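Local coordinates for protein DnaJ homolog subfamily C member 10 (Mus musculus, PDB 3APQ) that reduces disulfide bonds in the endoplasmic reticulum, serving both correct protein folding and degradation of misfolded proteins, and is represented here by its J domain and first thioredoxin domain, at residues R158-C161 / R162-V166; R137-A140 / K141-G145. All coordinates share one frame; numbering follows the deposited sequence.

Interaction 1: R158-C161 / R162-V166; sequences RMLC and RMKGV
Cys161 O is gripped by two backbone donors at the C-terminal end of helix 158-163: Val166 N at 2.8 Å, and Lys164 N in a weaker, more bent bond at 3.1 Å from that same oxygen. The bond from Val166, together with the one from Gly165 N to Arg162 O, makes a Schellman motif that ends this helix of the thioredoxin domain. Gly165 is its C-prime residue; its positive phi of 65° is readily adopted without a side chain and turns the chain back across the last turn. Val166 N approaches Cys161 O well tilted from the carbonyl plane, whereas Met163 N and Lys164 N meet Met159 O and Leu160 O almost head-on, as ordinary i to i+4 helix bonds.

Leu160, itself buried, touches with its CD1 the Lys164 methylene CE, 4.1 Å away, while the ammonium end of that lysine leads off. Leucine is apt here, since it also packs on Phe107 of helix 104-113 and Val152 of strand 148-153, and the lysine can lend its methylenes to the contact. On the solvent side Met159 and Arg162 run alongside each other in the same direction. In one of the two conformers of Met159, bends at chi2 and chi3 bring its CE to the edge of the Arg162 guanidinium, a provisional contact.

The reversal brings an apolar residue over the helix end, where a valine suits the buried site: Val166 CB lies 3.9 Å from Cys161 CB, and both side chains reach Phe121 of strand 117-122. With SG anti to its own carbonyl carbon (chi1 -61°), Cys161 carries its sulfur to the disulfide with Cys154. Val166 CB also lies just 3.3 Å from Cys161 O, the oxygen its own backbone N holds.

Interaction 2: R137-A140 / K141-G145; sequences REFA and KEVDG
Val143 lays its CG2 methyl over one face of the Phe139 ring, a CH-pi contact 4.0 Å from the centroid and offset toward the rim, where helix 127-142 ends. With CG anti to the backbone N (chi1 157°), Phe139 sets its ring within touch of that methyl. Their backbones are joined as well: Val143 N gives Phe139 O a straight bond of 3.0 Å. One residue back, Glu138 O accepts Glu142 N, and one further back Arg137 O accepts Lys141 N at 3.2 Å, so three successive carbonyls are satisfied before the helix stops. Lys141 CG and CD lie over Arg137 O, apolar methylenes beside an oxygen already bonded.

Glu138 and Glu142 share a water on the exposed side. It donates to Glu142 OE1 at 2.7 Å and only weakly to Glu138 OE2, bridging two carboxylates that probably repel each other mildly; Lys190 forms a weak, long ion pair with Glu142 OE1. Arg137 spends its guanidinium elsewhere, in a salt bridge to Asp96 and a bond to Ile92 O. Were Phe139 replaced by an alanine, the Val143 methyl would probably lose its aromatic face and a gap open toward Leu193 and Ala197. Phe139 fills the space between this helix and helix 190-202, and also reaches Ile149 of strand 148-153; small Ala140 and branched Val143 press on that same isoleucine, setting the helix end against the sheet.

Running from the N terminus, the chain passes through the J domain and into the thioredoxin domain, which holds both contacts. Interaction 2 comes first and closes the end of helix 127-142, the helix whose start carries the redox-active Cys126-Cys129 disulfide. Strand 148-153 follows, completing a beta-alpha-beta unit with strand 117-122, and interaction 1 then closes helix 158-163 before strand 171-175. Each is a local turn, so the two lie in series, neither nested nor crossed. The centres of interaction 1 and interaction 2 are about 25 Å apart, and the nearest atoms of interaction 1 and interaction 2 about 16 Å apart. Strand 148-153 is common ground: Ile149 meets interaction 2 and Val152 meets interaction 1.

Interaction 1: R158-C161 / R162-V166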
ATOM      1  N   ARG A 158       3.953 -10.369  -1.852  1.00 23.82           N
ATOM      2  CA  ARG A 158       4.315 -11.319  -0.803  1.00 25.83           C
ATOM      3  C   ARG A 158       5.791 -11.568  -0.813  1.00 25.58           C
ATOM      4  O   ARG A 158       6.401 -11.745   0.240  1.00 26.99           O
ATOM      5  CB  ARG A 158       3.569 -12.645  -0.989  1.00 26.29           C
ATOM      6  CG  ARG A 158       2.070 -12.465  -0.813  1.00 29.73           C
ATOM      7  CD  ARG A 158       1.685 -12.284   0.616  1.00 30.14           C
ATOM      8  NE  ARG A 158       0.232 -12.082   0.772  1.00 32.76           N
ATOM      9  CZ  ARG A 158      -0.352 -11.726   1.908  1.00 32.94           C
ATOM     10  NH1 ARG A 158       0.371 -11.516   2.995  1.00 33.65           N
ATOM     11  NH2 ARG A 158      -1.670 -11.551   1.955  1.00 35.33           N
ATOM     12  N   MET A 159       6.350 -11.572  -2.016  1.00 26.31           N
ATOM     13  CA  MET A 159       7.740 -11.946  -2.139  0.50 27.28           C
ATOM     14  C   MET A 159       8.662 -10.839  -1.587  1.00 26.27           C
ATOM     15  O   MET A 159       9.658 -11.168  -0.906  1.00 25.89           O
ATOM     16  CB  MET A 159       8.015 -12.457  -3.548  0.50 28.69           C
ATOM     17  CG  MET A 159       7.233 -13.777  -3.805  0.50 30.48           C
ATOM     18  SD  MET A 159       7.875 -15.216  -2.892  0.50 36.09           S
ATOM     19  CE  MET A 159       6.737 -15.357  -1.502  0.50 30.06           C
ATOM     20  N   LEU A 160       8.273  -9.578  -1.772  1.00 24.81           N
ATOM     21  CA  LEU A 160       8.984  -8.467  -1.149  1.00 22.62           C
ATOM     22  C   LEU A 160       9.041  -8.708   0.359  1.00 22.19           C
ATOM     23  O   LEU A 160      10.124  -8.736   0.942  1.00 22.01           O
ATOM     24  CB  LEU A 160       8.300  -7.126  -1.486  1.00 21.66           C
ATOM     25  CG  LEU A 160       8.896  -5.863  -0.810  1.00 23.02           C
ATOM     26  CD1 LEU A 160      10.418  -5.693  -1.062  1.00 24.63           C
ATOM     27  CD2 LEU A 160       8.088  -4.646  -1.263  1.00 25.07           C
ATOM     28  N   CYS A 161       7.889  -8.950   0.995  1.00 19.68           N
ATOM     29  CA  CYS A 161       7.875  -9.221   2.436  1.00 20.28           C
ATOM     30  C   CYS A 161       8.735 -10.422   2.788  1.00 20.55           C
ATOM     31  O   CYS A 161       9.517 -10.373   3.757  1.00 21.60           O
ATOM     32  CB  CYS A 161       6.432  -9.320   2.956  1.00 18.47           C
ATOM     33  SG  CYS A 161       5.753  -7.673   2.588  1.00 21.29           S
ATOM     34  N   ARG A 162       8.643 -11.475   1.986  1.00 21.12           N
ATOM     35  CA  ARG A 162       9.429 -12.674   2.292  1.00 22.08           C
ATOM     36  C   ARG A 162      10.909 -12.347   2.218  1.00 24.03           C
ATOM     37  O   ARG A 162      11.705 -12.780   3.070  1.00 24.81           O
ATOM     38  CB  ARG A 162       9.088 -13.850   1.367  1.00 22.45           C
ATOM     39  CG  ARG A 162       9.986 -15.056   1.627  1.00 24.54           C
ATOM     40  CD  ARG A 162       9.498 -16.243   0.797  1.00 24.72           C
ATOM     41  NE  ARG A 162       8.182 -16.644   1.263  1.00 26.30           N
ATOM     42  CZ  ARG A 162       8.006 -17.514   2.262  1.00 31.93           C
ATOM     43  NH1 ARG A 162       9.074 -18.061   2.845  1.00 29.73           N
ATOM     44  NH2 ARG A 162       6.781 -17.853   2.662  1.00 28.49           N
ATOM     45  N   MET A 163      11.263 -11.562   1.216  1.00 24.80           N
ATOM     46  CA  MET A 163      12.661 -11.214   0.968  0.60 26.90           C
ATOM     47  C   MET A 163      13.235 -10.495   2.190  1.00 27.02           C
ATOM     48  O   MET A 163      14.399 -10.704   2.562  1.00 26.86           O
ATOM     49  CB  MET A 163      12.768 -10.329  -0.264  0.60 26.90           C
ATOM     50  CG  MET A 163      12.588 -11.083  -1.576  0.60 29.12           C
ATOM     51  SD  MET A 163      12.563  -9.977  -3.001  0.60 35.92           S
ATOM     52  CE  MET A 163      13.184  -8.444  -2.306  0.60 32.47           C
ATOM     53  N   LYS A 164      12.412  -9.665   2.813  1.00 25.19           N
ATOM     54  CA  LYS A 164      12.874  -8.868   3.931  1.00 27.00           C
ATOM     55  C   LYS A 164      12.708  -9.576   5.268  1.00 28.04           C
ATOM     56  O   LYS A 164      12.839  -8.938   6.351  1.00 28.76           O
ATOM     57  CB  LYS A 164      12.177  -7.512   3.935  1.00 26.81           C
ATOM     58  CG  LYS A 164      12.327  -6.759   2.620  1.00 27.52           C
ATOM     59  CD  LYS A 164      13.829  -6.542   2.299  1.00 28.61           C
ATOM     60  CE  LYS A 164      14.038  -6.153   0.828  1.00 32.53           C
ATOM     61  NZ  LYS A 164      15.501  -6.142   0.433  1.00 31.87           N
ATOM     62  N   GLY A 165      12.446 -10.872   5.196  1.00 27.89           N
ATOM     63  CA  GLY A 165      12.284 -11.711   6.384  1.00 29.99           C
ATOM     64  C   GLY A 165      11.058 -11.316   7.197  1.00 29.23           C
ATOM     65  O   GLY A 165      11.121 -11.260   8.434  1.00 29.19           O
ATOM     66  N   VAL A 166       9.968 -10.996   6.496  1.00 27.73           N
ATOM     67  CA  VAL A 166       8.685 -10.702   7.112  1.00 27.30           C
ATOM     68  C   VAL A 166       7.687 -11.851   6.883  1.00 28.70           C
ATOM     69  O   VAL A 166       7.189 -12.031   5.772  1.00 29.14           O
ATOM     70  CB  VAL A 166       8.057  -9.434   6.505  1.00 26.46           C
ATOM     71  CG1 VAL A 166       6.675  -9.233   7.128  1.00 24.74           C
ATOM     72  CG2 VAL A 166       8.956  -8.212   6.755  1.00 26.31           C
TER

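Interaction 2: R137-A140 / K141-G145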
ATOM      1  N   ARG A 137      -0.467   6.215  12.387  1.00 13.17           N
ATOM      2  CA  ARG A 137      -0.813   7.525  11.825  1.00 14.11           C
ATOM      3  C   ARG A 137      -0.467   8.677  12.793  1.00 15.66           C
ATOM      4  O   ARG A 137       0.071   9.694  12.371  1.00 15.16           O
ATOM      5  CB  ARG A 137      -2.315   7.616  11.558  1.00 14.99           C
ATOM      6  CG  ARG A 137      -2.815   6.683  10.450  1.00 12.35           C
ATOM      7  CD  ARG A 137      -4.339   6.768  10.389  1.00 16.91           C
ATOM      8  NE  ARG A 137      -4.763   5.862   9.327  1.00 15.11           N
ATOM      9  CZ  ARG A 137      -5.527   4.798   9.513  1.00 21.27           C
ATOM     10  NH1 ARG A 137      -6.088   4.570  10.720  1.00 15.98           N
ATOM     11  NH2 ARG A 137      -5.774   3.992   8.471  1.00 19.06           N
ATOM     12  N   GLU A 138      -0.781   8.500  14.092  1.00 17.30           N
ATOM     13  CA  GLU A 138      -0.509   9.541  15.096  1.00 18.62           C
ATOM     14  C   GLU A 138       1.010   9.719  15.263  1.00 18.38           C
ATOM     15  O   GLU A 138       1.527  10.858  15.353  1.00 16.55           O
ATOM     16  CB  GLU A 138      -1.180   9.191  16.456  1.00 21.00           C
ATOM     17  CG  GLU A 138      -0.849  10.230  17.572  1.00 27.61           C
ATOM     18  CD  GLU A 138      -1.401   9.859  18.978  1.00 34.16           C
ATOM     19  OE1 GLU A 138      -1.481   8.637  19.311  1.00 33.85           O
ATOM     20  OE2 GLU A 138      -1.706  10.809  19.744  1.00 33.35           O
ATOM     21  N   PHE A 139       1.719   8.591  15.274  1.00 15.71           N
ATOM     22  CA  PHE A 139       3.180   8.613  15.374  1.00 16.47           C
ATOM     23  C   PHE A 139       3.786   9.353  14.163  1.00 14.93           C
ATOM     24  O   PHE A 139       4.692  10.207  14.313  1.00 15.35           O
ATOM     25  CB  PHE A 139       3.665   7.153  15.460  1.00 17.48           C
ATOM     26  CG  PHE A 139       5.079   6.950  15.035  1.00 17.95           C
ATOM     27  CD1 PHE A 139       6.121   7.437  15.802  1.00 16.34           C
ATOM     28  CD2 PHE A 139       5.373   6.266  13.875  1.00 18.30           C
ATOM     29  CE1 PHE A 139       7.443   7.235  15.403  1.00 18.97           C
ATOM     30  CE2 PHE A 139       6.676   6.094  13.461  1.00 17.73           C
ATOM     31  CZ  PHE A 139       7.721   6.586  14.247  1.00 17.70           C
ATOM     32  N   ALA A 140       3.309   9.007  12.959  1.00 14.40           N
ATOM     33  CA  ALA A 140       3.844   9.624  11.734  1.00 13.70           C
ATOM     34  C   ALA A 140       3.666  11.147  11.738  1.00 14.86           C
ATOM     35  O   ALA A 140       4.550  11.894  11.289  1.00 15.85           O
ATOM     36  CB  ALA A 140       3.220   8.982  10.420  1.00 12.27           C
ATOM     37  N   LYS A 141       2.575  11.632  12.309  1.00 14.48           N
ATOM     38  CA  LYS A 141       2.415  13.082  12.448  1.00 16.98           C
ATOM     39  C   LYS A 141       3.398  13.663  13.421  1.00 17.12           C
ATOM     40  O   LYS A 141       3.920  14.761  13.205  1.00 15.52           O
ATOM     41  CB  LYS A 141       1.032  13.419  12.951  1.00 17.74           C
ATOM     42  CG  LYS A 141      -0.042  13.009  11.963  1.00 21.01           C
ATOM     43  CD  LYS A 141      -1.259  12.843  12.745  1.00 29.25           C
ATOM     44  CE  LYS A 141      -2.258  13.811  12.331  1.00 33.38           C
ATOM     45  NZ  LYS A 141      -3.063  12.978  11.446  1.00 33.30           N
ATOM     46  N   GLU A 142       3.636  12.934  14.501  1.00 16.22           N
ATOM     47  CA  GLU A 142       4.492  13.489  15.562  1.00 18.13           C
ATOM     48  C   GLU A 142       5.939  13.658  15.121  1.00 17.62           C
ATOM     49  O   GLU A 142       6.575  14.677  15.419  1.00 18.20           O
ATOM     50  CB  GLU A 142       4.399  12.616  16.822  1.00 19.70           C
ATOM     51  CG  GLU A 142       5.330  13.053  17.893  1.00 25.85           C
ATOM     52  CD  GLU A 142       4.781  12.827  19.291  1.00 34.86           C
ATOM     53  OE1 GLU A 142       3.600  12.406  19.442  1.00 39.90           O
ATOM     54  OE2 GLU A 142       5.559  13.040  20.236  1.00 38.69           O
ATOM     55  N   VAL A 143       6.445  12.681  14.372  1.00 16.08           N
ATOM     56  CA  VAL A 143       7.810  12.697  13.880  1.00 17.20           C
ATOM     57  C   VAL A 143       7.939  13.169  12.437  1.00 16.73           C
ATOM     58  O   VAL A 143       8.986  12.974  11.803  1.00 15.92           O
ATOM     59  CB  VAL A 143       8.494  11.282  14.014  1.00 16.31           C
ATOM     60  CG1 VAL A 143       8.607  10.845  15.479  1.00 15.35           C
ATOM     61  CG2 VAL A 143       7.791  10.224  13.160  1.00 14.21           C
ATOM     62  N   ASP A 144       6.882  13.775  11.899  1.00 16.77           N
ATOM     63  CA  ASP A 144       6.920  14.217  10.504  1.00 16.14           C
ATOM     64  C   ASP A 144       8.153  15.061  10.173  1.00 16.08           C
ATOM     65  O   ASP A 144       8.391  16.090  10.792  1.00 16.93           O
ATOM     66  CB  ASP A 144       5.619  15.004  10.211  1.00 15.83           C
ATOM     67  CG  ASP A 144       5.406  15.259   8.738  1.00 20.18           C
ATOM     68  OD1 ASP A 144       5.939  14.494   7.891  1.00 22.48           O
ATOM     69  OD2 ASP A 144       4.657  16.216   8.417  1.00 20.67           O
ATOM     70  N   GLY A 145       8.925  14.622   9.175  1.00 15.81           N
ATOM     71  CA  GLY A 145      10.067  15.365   8.663  1.00 15.57           C
ATOM     72  C   GLY A 145      11.354  15.001   9.392  1.00 17.89           C
ATOM     73  O   GLY A 145      12.449  15.405   8.954  1.00 18.59           O
TER
HETATM   74  O   HOH W   1       0.935  12.782  19.298  1.00 41.50           O